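Local coordinates for protein tRNA (Adenine(22)-N(1))-methyltransferase (Mycoplasma capricolum subsp. capricolum, PDB 6QE6) that probably methylates N1 of adenine 22 in tRNA and is captured here with the cofactor product S-adenosyl-homocysteine, at residues 182-187 and 191-196. Residues are numbered along the deposited sequence; the frame is centred on the assembly and turned at random.
Sequences HLEELE and GSKQFF
The ammonium group of K193 is gripped by both carboxylate oxygens of E184: NZ lies 2.6 Å from E184 OE2 and 2.8 Å from E184 OE1. Each oxygen is met on its syn side, slightly out of the carboxylate plane, which defines a two-pronged salt bridge. The two side chains run at about a right angle to each other, and the lysine chain reaches the acid by bending at its third and fourth torsions (chi3 -99°, chi4 -137°). Next to this bridge, E187 OE1 accepts from E184 N at 2.8 Å and E187 OE2 from K193 N at 3.1 Å, both on anti sides, so the carboxylate is held from its two oxygens and its rotation is restricted. With E184 as N-cap of helix 185-190, E187 at N3 supplies one half of a capping box; the other half is not formed, as E184's carboxylate turns to K193. Farther along, the main-chain bond from G191 N to E187 O (2.7 Å) closes the last turn. G191 then leaves helical geometry at phi 121°, where lacking a CB spares it a clash with the preceding carbonyl oxygen and the F196 ring. This bend follows strand 168-175 of the Rossmann-like class I methyltransferase sheet (order 3-2-1-4-5-7-6, strand 7 antiparallel) and leads to the C-terminal helices, away from the SAH pocket. G191 O is hydrogen-bonded to Y240 OH on helix 225-244, and S192 N to E159 OE1 on edge strand 155-163. Because E187 is buried and K193 NZ stands 4.5 Å from E187 OE1, the lysine probably also eases the carboxylate's charge. Both methyls of L183 meet S192 OG from one side, CD1 at 3.6 Å, and the leucine also touches I156.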
loop_
_atom_site.group_PDB
_atom_site.type_symbol
_atom_site.label_atom_id
_atom_site.label_comp_id
_atom_site.label_asym_id
_atom_site.label_seq_id
_atom_site.Cartn_x
_atom_site.Cartn_y
_atom_site.Cartn_z
ATOM N N HIS A 182 19.636 -2.440 0.064
ATOM C CA HIS A 182 20.199 -2.876 1.348
ATOM C C HIS A 182 19.796 -1.892 2.450
ATOM O O HIS A 182 20.590 -1.084 2.944
ATOM C CB HIS A 182 21.712 -3.030 1.225
ATOM C CG HIS A 182 22.124 -4.218 0.410
ATOM N ND1 HIS A 182 23.430 -4.648 0.318
ATOM C CD2 HIS A 182 21.390 -5.089 -0.325
ATOM C CE1 HIS A 182 23.486 -5.719 -0.454
ATOM N NE2 HIS A 182 22.261 -6.013 -0.850
ATOM N N LEU A 183 18.530 -1.993 2.860
ATOM C CA LEU A 183 17.945 -1.041 3.796
ATOM C C LEU A 183 18.556 -1.156 5.195
ATOM O O LEU A 183 18.659 -2.249 5.762
ATOM C CB LEU A 183 16.437 -1.258 3.873
ATOM C CG LEU A 183 15.647 -0.848 2.633
ATOM C CD1 LEU A 183 14.211 -0.487 2.998
ATOM C CD2 LEU A 183 16.328 0.310 1.931
ATOM N N GLU A 184 18.931 -0.014 5.762
ATOM C CA GLU A 184 19.270 0.049 7.177
ATOM C C GLU A 184 18.046 -0.286 8.028
ATOM O O GLU A 184 16.901 -0.244 7.561
ATOM C CB GLU A 184 19.807 1.431 7.526
ATOM C CG GLU A 184 21.169 1.702 6.913
ATOM C CD GLU A 184 21.375 3.167 6.540
ATOM O OE1 GLU A 184 22.086 3.440 5.545
ATOM O OE2 GLU A 184 20.828 4.051 7.236
ATOM N N GLU A 185 18.288 -0.640 9.293
ATOM C CA GLU A 185 17.163 -1.091 10.101
ATOM C C GLU A 185 16.217 0.056 10.408
ATOM O O GLU A 185 15.007 -0.166 10.516
ATOM C CB GLU A 185 17.633 -1.758 11.393
ATOM C CG GLU A 185 18.089 -0.816 12.482
ATOM C CD GLU A 185 17.729 -1.321 13.885
ATOM O OE1 GLU A 185 16.946 -0.642 14.609
ATOM O OE2 GLU A 185 18.223 -2.412 14.249
ATOM N N LEU A 186 16.729 1.287 10.514
ATOM C CA LEU A 186 15.824 2.424 10.678
ATOM C C LEU A 186 14.976 2.634 9.430
ATOM O O LEU A 186 13.821 3.051 9.537
ATOM C CB LEU A 186 16.594 3.706 11.008
ATOM C CG LEU A 186 16.859 4.035 12.471
ATOM C CD1 LEU A 186 17.307 5.492 12.616
ATOM C CD2 LEU A 186 15.638 3.758 13.325
ATOM N N GLU A 187 15.530 2.340 8.245
ATOM C CA GLU A 187 14.773 2.486 7.005
ATOM C C GLU A 187 13.673 1.447 6.917
ATOM O O GLU A 187 12.570 1.738 6.450
ATOM C CB GLU A 187 15.696 2.362 5.804
ATOM C CG GLU A 187 16.465 3.592 5.465
ATOM C CD GLU A 187 17.442 3.332 4.346
ATOM O OE1 GLU A 187 18.325 2.466 4.530
ATOM O OE2 GLU A 187 17.310 3.962 3.271
ATOM N N GLY A 191 10.947 3.920 6.526
ATOM C CA GLY A 191 10.974 4.270 5.117
ATOM C C GLY A 191 12.357 4.590 4.580
ATOM O O GLY A 191 13.112 5.302 5.245
ATOM N N SER A 192 12.705 4.069 3.394
ATOM C CA SER A 192 13.968 4.424 2.739
ATOM C C SER A 192 14.163 5.935 2.722
ATOM O O SER A 192 13.276 6.673 2.285
ATOM C CB SER A 192 14.006 3.885 1.300
ATOM O OG SER A 192 13.452 2.573 1.177
ATOM N N LYS A 193 15.327 6.388 3.216
ATOM C CA LYS A 193 15.654 7.820 3.268
ATOM C C LYS A 193 15.402 8.514 1.939
ATOM O O LYS A 193 14.880 9.639 1.896
ATOM C CB LYS A 193 17.117 8.019 3.641
ATOM C CG LYS A 193 17.581 7.287 4.857
ATOM C CD LYS A 193 19.087 7.483 5.005
ATOM C CE LYS A 193 19.888 6.298 4.478
ATOM N NZ LYS A 193 21.006 5.967 5.420
ATOM N N GLN A 194 15.821 7.866 0.857
ATOM C CA GLN A 194 15.612 8.249 -0.528
ATOM C C GLN A 194 14.242 8.875 -0.791
ATOM O O GLN A 194 14.142 9.887 -1.487
ATOM C CB GLN A 194 15.822 7.001 -1.381
ATOM C CG GLN A 194 15.109 6.991 -2.676
ATOM C CD GLN A 194 15.426 5.748 -3.486
ATOM O OE1 GLN A 194 15.567 4.643 -2.936
ATOM N NE2 GLN A 194 15.573 5.925 -4.801
ATOM N N PHE A 195 13.183 8.287 -0.235
ATOM C CA PHE A 195 11.827 8.741 -0.506
ATOM C C PHE A 195 11.326 9.775 0.498
ATOM O O PHE A 195 10.322 10.450 0.220
ATOM C CB PHE A 195 10.869 7.540 -0.544
ATOM C CG PHE A 195 11.313 6.429 -1.475
ATOM C CD1 PHE A 195 11.395 6.636 -2.849
ATOM C CD2 PHE A 195 11.653 5.174 -0.976
ATOM C CE1 PHE A 195 11.816 5.613 -3.714
ATOM C CE2 PHE A 195 12.074 4.140 -1.846
ATOM C CZ PHE A 195 12.154 4.369 -3.210
ATOM N N PHE A 196 12.002 9.947 1.639
ATOM C CA PHE A 196 11.484 10.830 2.673
ATOM C C PHE A 196 12.426 11.943 3.123
ATOM O O PHE A 196 12.038 12.714 4.001
ATOM C CB PHE A 196 11.037 10.001 3.888
ATOM C CG PHE A 196 9.913 9.055 3.572
ATOM C CD1 PHE A 196 8.632 9.540 3.330
ATOM C CD2 PHE A 196 10.143 7.688 3.457
ATOM C CE1 PHE A 196 7.594 8.669 2.996
ATOM C CE2 PHE A 196 9.106 6.812 3.134
ATOM C CZ PHE A 196 7.827 7.311 2.900
#